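Local coordinates for glucoamylase (Thermoanaerobacterium thermosaccharolyticum, PDB 1LF6), which hydrolyses terminal alpha-1,4-linked glucose units successively from the non-reducing ends of glucan chains, releasing beta-D-glucose, at residues I78-V86 with M210-Q218; F17-E28 with H222-I230. All blocks are in the same frame, centred on the assembly; numbering follows the deposited sequence.

Interaction 1: I78-V86 with M210-Q218; sequences IVTDGKSFV and MTDLDENKQ
K217 reaches across to the turn of residues 81-85 with its aliphatic chain extended as far as CE and bent only at the last torsion (chi4 -53°), which brings NZ to 2.8 Å from S84 O. The ammonium group lies in the carbonyl plane of S84, with a C=O...N angle of 146°. On the way, CG of K217 passes 3.8 Å from V86 CG2, the two side chains crossing at a slant. T80 stands at about a right angle to K217 and lays its methyl CG2 3.4 Å from K217 O; its hydroxyl, turned away from its own backbone N (chi1 -174°), donates to F85 O and accepts from G82 N in an ST turn. D81 OD2 accepts from the backbone N of both K83, an Asx turn, and S84, using its syn lone pair for the latter. The contact joins the end of strand 70-80, in the seven-stranded sheet of the N-terminal beta-sandwich domain, to helix 209-216. Where the chain leaves that helix, K217 has positive phi, and G82 CA lies 3.3 Å from K217 O in a nearly straight CA-H...O contact. Farther back along the helix the interface is apolar. I78 sets CG2 against L213 CD1 at a tight 3.5 Å, while its CD1 touches M210 SD, the two side chains crossing at about a right angle. The bent M210 chain then carries CE alongside V86, 3.7 Å from CG1, the two running in opposite directions.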
# COMPACT_ATOMS: atom_id res chain seq x y z
N ILE A 78 26.87 5.17 0.55
CA ILE A 78 27.64 5.63 -0.61
C ILE A 78 29.07 5.18 -0.35
O ILE A 78 29.62 5.42 0.73
CB ILE A 78 27.62 7.16 -0.76
CG1 ILE A 78 26.17 7.67 -0.79
CG2 ILE A 78 28.34 7.56 -2.04
CD1 ILE A 78 25.34 7.08 -1.91
N VAL A 79 29.68 4.53 -1.33
CA VAL A 79 31.05 4.05 -1.18
C VAL A 79 31.97 4.62 -2.25
O VAL A 79 31.55 4.86 -3.38
CB VAL A 79 31.11 2.50 -1.24
CG1 VAL A 79 30.36 2.00 -2.45
CG2 VAL A 79 32.55 2.03 -1.29
N THR A 80 33.22 4.83 -1.87
CA THR A 80 34.22 5.36 -2.79
C THR A 80 35.60 4.84 -2.41
O THR A 80 35.78 4.25 -1.34
CB THR A 80 34.24 6.90 -2.75
OG1 THR A 80 35.13 7.39 -3.77
CG2 THR A 80 34.73 7.39 -1.40
N ASP A 81 36.56 5.04 -3.30
CA ASP A 81 37.93 4.62 -3.05
C ASP A 81 38.75 5.83 -2.62
O ASP A 81 39.95 5.73 -2.36
CB ASP A 81 38.53 4.01 -4.32
CG ASP A 81 38.56 4.99 -5.48
OD1 ASP A 81 39.06 4.62 -6.57
OD2 ASP A 81 38.08 6.14 -5.31
N GLY A 82 38.08 6.98 -2.56
CA GLY A 82 38.74 8.22 -2.17
C GLY A 82 39.62 8.75 -3.29
O GLY A 82 40.35 9.72 -3.11
N LYS A 83 39.53 8.11 -4.45
CA LYS A 83 40.35 8.50 -5.60
C LYS A 83 39.54 8.82 -6.85
O LYS A 83 39.66 9.91 -7.40
CB LYS A 83 41.35 7.39 -5.92
CG LYS A 83 42.23 7.00 -4.76
CD LYS A 83 43.15 5.84 -5.14
CE LYS A 83 43.98 5.40 -3.96
NZ LYS A 83 44.85 4.25 -4.32
N SER A 84 38.74 7.87 -7.31
CA SER A 84 37.96 8.08 -8.52
C SER A 84 36.46 7.76 -8.46
O SER A 84 35.64 8.67 -8.37
CB SER A 84 38.59 7.30 -9.68
OG SER A 84 38.79 5.94 -9.32
N PHE A 85 36.11 6.48 -8.49
CA PHE A 85 34.70 6.08 -8.47
C PHE A 85 33.92 6.40 -7.20
O PHE A 85 34.48 6.44 -6.10
CB PHE A 85 34.59 4.58 -8.78
CG PHE A 85 35.10 3.68 -7.68
CD1 PHE A 85 34.31 3.41 -6.57
CD2 PHE A 85 36.36 3.11 -7.77
CE1 PHE A 85 34.77 2.58 -5.55
CE2 PHE A 85 36.83 2.27 -6.76
CZ PHE A 85 36.03 2.01 -5.65
N VAL A 86 32.62 6.64 -7.38
CA VAL A 86 31.71 6.96 -6.28
C VAL A 86 30.34 6.33 -6.57
O VAL A 86 29.48 6.98 -7.16
CB VAL A 86 31.52 8.49 -6.13
CG1 VAL A 86 30.56 8.79 -5.00
CG2 VAL A 86 32.86 9.15 -5.88
N MET A 210 26.51 13.70 -0.86
CA MET A 210 26.60 13.13 -2.20
C MET A 210 27.36 14.04 -3.16
O MET A 210 28.20 13.57 -3.93
CB MET A 210 25.19 12.86 -2.76
CG MET A 210 25.17 12.16 -4.11
SD MET A 210 25.72 10.43 -4.05
CE MET A 210 27.37 10.57 -4.68
N THR A 211 27.07 15.33 -3.11
CA THR A 211 27.74 16.29 -3.99
C THR A 211 29.21 16.44 -3.60
O THR A 211 30.08 16.56 -4.45
CB THR A 211 27.07 17.68 -3.93
OG1 THR A 211 25.67 17.56 -4.23
CG2 THR A 211 27.72 18.63 -4.93
N ASP A 212 29.46 16.44 -2.30
CA ASP A 212 30.82 16.58 -1.78
C ASP A 212 31.72 15.47 -2.31
O ASP A 212 32.88 15.72 -2.64
CB ASP A 212 30.79 16.56 -0.25
CG ASP A 212 32.10 17.02 0.37
OD1 ASP A 212 32.21 17.01 1.61
OD2 ASP A 212 33.02 17.39 -0.39
N LEU A 213 31.17 14.26 -2.40
CA LEU A 213 31.91 13.10 -2.88
C LEU A 213 32.11 13.11 -4.39
O LEU A 213 33.12 12.63 -4.89
CB LEU A 213 31.21 11.80 -2.47
CG LEU A 213 31.04 11.49 -0.98
CD1 LEU A 213 30.34 10.15 -0.83
CD2 LEU A 213 32.39 11.45 -0.29
N ASP A 214 31.13 13.63 -5.12
CA ASP A 214 31.23 13.69 -6.57
C ASP A 214 32.39 14.58 -7.01
O ASP A 214 32.93 14.43 -8.10
CB ASP A 214 29.93 14.22 -7.17
CG ASP A 214 28.80 13.21 -7.08
OD1 ASP A 214 27.64 13.60 -7.32
OD2 ASP A 214 29.08 12.04 -6.76
N GLU A 215 32.76 15.51 -6.13
CA GLU A 215 33.83 16.46 -6.42
C GLU A 215 35.14 16.10 -5.73
O GLU A 215 36.22 16.27 -6.31
CB GLU A 215 33.40 17.87 -5.98
CG GLU A 215 34.48 18.93 -6.16
CD GLU A 215 34.11 20.25 -5.52
OE1 GLU A 215 34.89 21.22 -5.66
OE2 GLU A 215 33.03 20.33 -4.89
N ASN A 216 35.06 15.63 -4.49
CA ASN A 216 36.25 15.27 -3.73
C ASN A 216 36.39 13.77 -3.47
O ASN A 216 37.48 13.28 -3.20
CB ASN A 216 36.23 16.01 -2.39
CG ASN A 216 36.06 17.51 -2.55
OD1 ASN A 216 36.89 18.18 -3.16
ND2 ASN A 216 34.96 18.04 -2.02
N LYS A 217 35.27 13.06 -3.56
CA LYS A 217 35.27 11.62 -3.34
C LYS A 217 35.72 11.35 -1.91
O LYS A 217 36.33 10.33 -1.60
CB LYS A 217 36.19 10.94 -4.35
CG LYS A 217 35.88 11.38 -5.76
CD LYS A 217 36.85 10.83 -6.78
CE LYS A 217 36.64 11.50 -8.12
NZ LYS A 217 35.22 11.40 -8.57
N GLN A 218 35.40 12.30 -1.04
CA GLN A 218 35.71 12.24 0.38
C GLN A 218 35.09 13.46 1.04
O GLN A 218 34.95 14.51 0.40
CB GLN A 218 37.23 12.24 0.60
CG GLN A 218 37.95 13.46 0.02
CD GLN A 218 39.45 13.43 0.29
OE1 GLN A 218 40.19 14.31 -0.16
NE2 GLN A 218 39.90 12.42 1.03

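Interaction 2: F17-E28 with H222-I230; sequences FNNISAVNGPGE and HYDSARGNI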
# COMPACT_ATOMS: atom_id res chain seq x y z
N PHE A 17 25.56 21.95 19.79
CA PHE A 17 26.59 22.88 19.36
C PHE A 17 26.40 23.31 17.91
O PHE A 17 26.06 22.49 17.05
CB PHE A 17 27.97 22.24 19.52
CG PHE A 17 28.07 20.87 18.90
CD1 PHE A 17 27.69 19.74 19.61
CD2 PHE A 17 28.53 20.71 17.59
CE1 PHE A 17 27.76 18.47 19.04
CE2 PHE A 17 28.60 19.45 17.01
CZ PHE A 17 28.22 18.33 17.74
N ASN A 18 26.62 24.59 17.65
CA ASN A 18 26.49 25.13 16.30
C ASN A 18 27.82 25.77 15.91
O ASN A 18 27.97 26.99 15.90
CB ASN A 18 25.35 26.15 16.23
CG ASN A 18 25.13 26.68 14.83
OD1 ASN A 18 25.28 25.96 13.85
ND2 ASN A 18 24.75 27.95 14.73
N ASN A 19 28.78 24.91 15.59
CA ASN A 19 30.11 25.34 15.22
C ASN A 19 30.20 25.88 13.79
O ASN A 19 30.84 26.90 13.55
CB ASN A 19 31.09 24.18 15.40
CG ASN A 19 31.13 23.67 16.83
OD1 ASN A 19 31.10 22.46 17.08
ND2 ASN A 19 31.20 24.59 17.79
N ILE A 20 29.54 25.19 12.86
CA ILE A 20 29.57 25.60 11.46
C ILE A 20 28.23 25.31 10.77
O ILE A 20 27.79 24.16 10.71
CB ILE A 20 30.69 24.86 10.70
CG1 ILE A 20 31.99 24.90 11.51
CG2 ILE A 20 30.91 25.51 9.33
CD1 ILE A 20 32.87 23.69 11.30
N SER A 21 27.59 26.35 10.25
CA SER A 21 26.32 26.18 9.56
C SER A 21 26.54 25.99 8.07
O SER A 21 27.48 26.54 7.50
CB SER A 21 25.43 27.40 9.80
OG SER A 21 25.18 27.59 11.18
N ALA A 22 25.67 25.20 7.45
CA ALA A 22 25.75 24.96 6.01
C ALA A 22 25.50 26.28 5.29
O ALA A 22 24.85 27.18 5.83
CB ALA A 22 24.71 23.92 5.60
N VAL A 23 26.02 26.40 4.07
CA VAL A 23 25.86 27.63 3.31
C VAL A 23 25.13 27.44 1.98
O VAL A 23 25.05 26.34 1.45
CB VAL A 23 27.23 28.27 3.00
CG1 VAL A 23 27.91 28.69 4.30
CG2 VAL A 23 28.11 27.28 2.26
N ASN A 24 24.60 28.55 1.46
CA ASN A 24 23.88 28.55 0.18
C ASN A 24 22.66 27.64 0.14
O ASN A 24 22.48 26.88 -0.80
CB ASN A 24 24.84 28.16 -0.95
CG ASN A 24 26.07 29.04 -1.00
OD1 ASN A 24 25.97 30.27 -1.06
ND2 ASN A 24 27.24 28.42 -0.97
N GLY A 25 21.83 27.73 1.17
CA GLY A 25 20.62 26.93 1.22
C GLY A 25 19.55 27.55 0.35
O GLY A 25 19.83 28.50 -0.38
N PRO A 26 18.31 27.06 0.41
CA PRO A 26 17.85 25.94 1.24
C PRO A 26 18.01 24.60 0.53
O PRO A 26 17.55 23.57 1.02
CB PRO A 26 16.39 26.29 1.48
CG PRO A 26 15.99 26.81 0.13
CD PRO A 26 17.16 27.71 -0.25
N GLY A 27 18.66 24.62 -0.63
CA GLY A 27 18.86 23.40 -1.38
C GLY A 27 17.76 23.24 -2.42
O GLY A 27 16.73 23.91 -2.37
N GLU A 28 17.99 22.32 -3.36
CA GLU A 28 17.03 22.06 -4.42
C GLU A 28 15.90 21.15 -3.93
O GLU A 28 16.04 20.48 -2.90
CB GLU A 28 17.76 21.41 -5.60
CG GLU A 28 16.98 21.41 -6.89
CD GLU A 28 17.83 20.93 -8.05
OE1 GLU A 28 18.94 21.47 -8.24
OE2 GLU A 28 17.38 20.01 -8.77
N HIS A 222 31.93 19.71 6.94
CA HIS A 222 31.47 19.07 8.16
C HIS A 222 30.48 19.97 8.89
O HIS A 222 30.63 20.24 10.09
CB HIS A 222 32.66 18.75 9.07
CG HIS A 222 33.54 17.66 8.53
ND1 HIS A 222 33.13 16.34 8.47
CD2 HIS A 222 34.78 17.69 8.00
CE1 HIS A 222 34.09 15.61 7.92
NE2 HIS A 222 35.10 16.41 7.63
N TYR A 223 29.47 20.43 8.16
CA TYR A 223 28.45 21.30 8.72
C TYR A 223 27.66 20.59 9.80
O TYR A 223 27.42 19.39 9.71
CB TYR A 223 27.50 21.76 7.61
CG TYR A 223 28.19 22.43 6.44
CD1 TYR A 223 29.00 23.55 6.63
CD2 TYR A 223 28.01 21.96 5.14
CE1 TYR A 223 29.60 24.19 5.55
CE2 TYR A 223 28.60 22.59 4.06
CZ TYR A 223 29.40 23.71 4.27
OH TYR A 223 29.97 24.35 3.19
N ASP A 224 27.25 21.33 10.82
CA ASP A 224 26.47 20.75 11.91
C ASP A 224 25.14 21.47 12.08
O ASP A 224 24.49 21.35 13.12
CB ASP A 224 27.27 20.78 13.22
CG ASP A 224 27.60 22.20 13.69
OD1 ASP A 224 28.39 22.33 14.65
OD2 ASP A 224 27.07 23.17 13.12
N SER A 225 24.73 22.19 11.04
CA SER A 225 23.48 22.94 11.07
C SER A 225 23.02 23.30 9.66
O SER A 225 23.84 23.65 8.80
CB SER A 225 23.66 24.21 11.90
OG SER A 225 22.49 25.00 11.91
N ALA A 226 21.72 23.21 9.42
CA ALA A 226 21.14 23.53 8.12
C ALA A 226 19.62 23.44 8.18
O ALA A 226 19.07 22.77 9.06
CB ALA A 226 21.68 22.58 7.05
N ARG A 227 18.94 24.13 7.26
CA ARG A 227 17.48 24.10 7.22
C ARG A 227 16.95 24.26 5.80
O ARG A 227 17.21 25.26 5.14
CB ARG A 227 16.88 25.19 8.12
CG ARG A 227 15.36 25.14 8.18
CD ARG A 227 14.81 25.91 9.36
NE ARG A 227 15.12 27.33 9.27
CZ ARG A 227 14.81 28.22 10.21
NH1 ARG A 227 14.17 27.83 11.30
NH2 ARG A 227 15.13 29.50 10.05
N GLY A 228 16.19 23.26 5.36
CA GLY A 228 15.62 23.26 4.02
C GLY A 228 15.63 21.83 3.52
O GLY A 228 15.33 20.90 4.28
N ASN A 229 15.94 21.64 2.24
CA ASN A 229 16.03 20.29 1.69
C ASN A 229 17.44 19.83 2.02
O ASN A 229 18.38 20.04 1.26
CB ASN A 229 15.81 20.29 0.17
CG ASN A 229 14.34 20.24 -0.20
OD1 ASN A 229 13.64 21.24 -0.18
ND2 ASN A 229 13.86 19.04 -0.53
N ILE A 230 17.58 19.19 3.17
CA ILE A 230 18.88 18.75 3.64
C ILE A 230 19.15 17.25 3.54
O ILE A 230 18.25 16.45 3.29
CB ILE A 230 19.07 19.16 5.10
CG1 ILE A 230 18.06 18.44 5.99
CG2 ILE A 230 18.88 20.67 5.23
CD1 ILE A 230 18.22 18.71 7.47
O HOH W 1 24.05 21.70 15.70
O HOH W 2 30.30 20.64 14.75
O HOH W 3 22.60 26.48 7.67
O HOH W 4 14.58 23.60 -0.35
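Backbone bonds join the two segments at three points: D224 N donates to I20 O, A22 N to S225 O at 2.8 Å with an N-H...O angle of 167°, and farther on N229 N to P26 O, just after the cis peptide bond that precedes P26. Between F17 and I20 the chain bends round the carboxylate of D224, whose CG stands between its own backbone N and carbonyl carbon (chi1 63°), bringing the oxygens to the N19 and I20 amides. OD1 takes the N-H of N19 on its syn lone pair at 2.8 Å, and I20 N reaches OD2 from above the carboxylate plane at 3.2 Å. D224 OD1 also lies at the edge of the F17 ring, 3.4 Å from CD2, and accepts from a water shared with N19 OD1. With an alanine here, the amides of N19 and I20 would probably lose the carboxylate that accepts from them, leaving the bend less firmly held. In the N-terminal beta-sandwich domain, this irregular loop after strand 14-16 runs beside strand 225-228, which pairs on with strand 166-173. A22 CA sits over one face of the Y223 ring in a CH-pi contact, 3.6 Å from the centroid, and I20 CG2 meets that ring in plane at its edge. A22 CB touches A226 CB at 3.6 Å. E28 points off to a salt bridge with K205.

In the fold
Both contacts belong to the N-terminal beta-sandwich domain, their centres about 20 Å apart, away from E435 and E438, probably the catalytic acceptor and donor of protons. In sequence, both segments of interaction 1 lie between those of interaction 2: F17-E28 comes first, then I78-V86, M210-Q218 and H222-I230. Helix 209-216 and strand 225-228 follow each other, so one short run of chain serves both contacts. Interaction 1 involves strand 70-80 of the seven-stranded sheet, whereas interaction 2 involves strand 225-228 of the ten-stranded sheet. Interaction 2 brings the N-terminal loop against a late strand of the domain, while interaction 1 docks the helix on the end of strand 70-80.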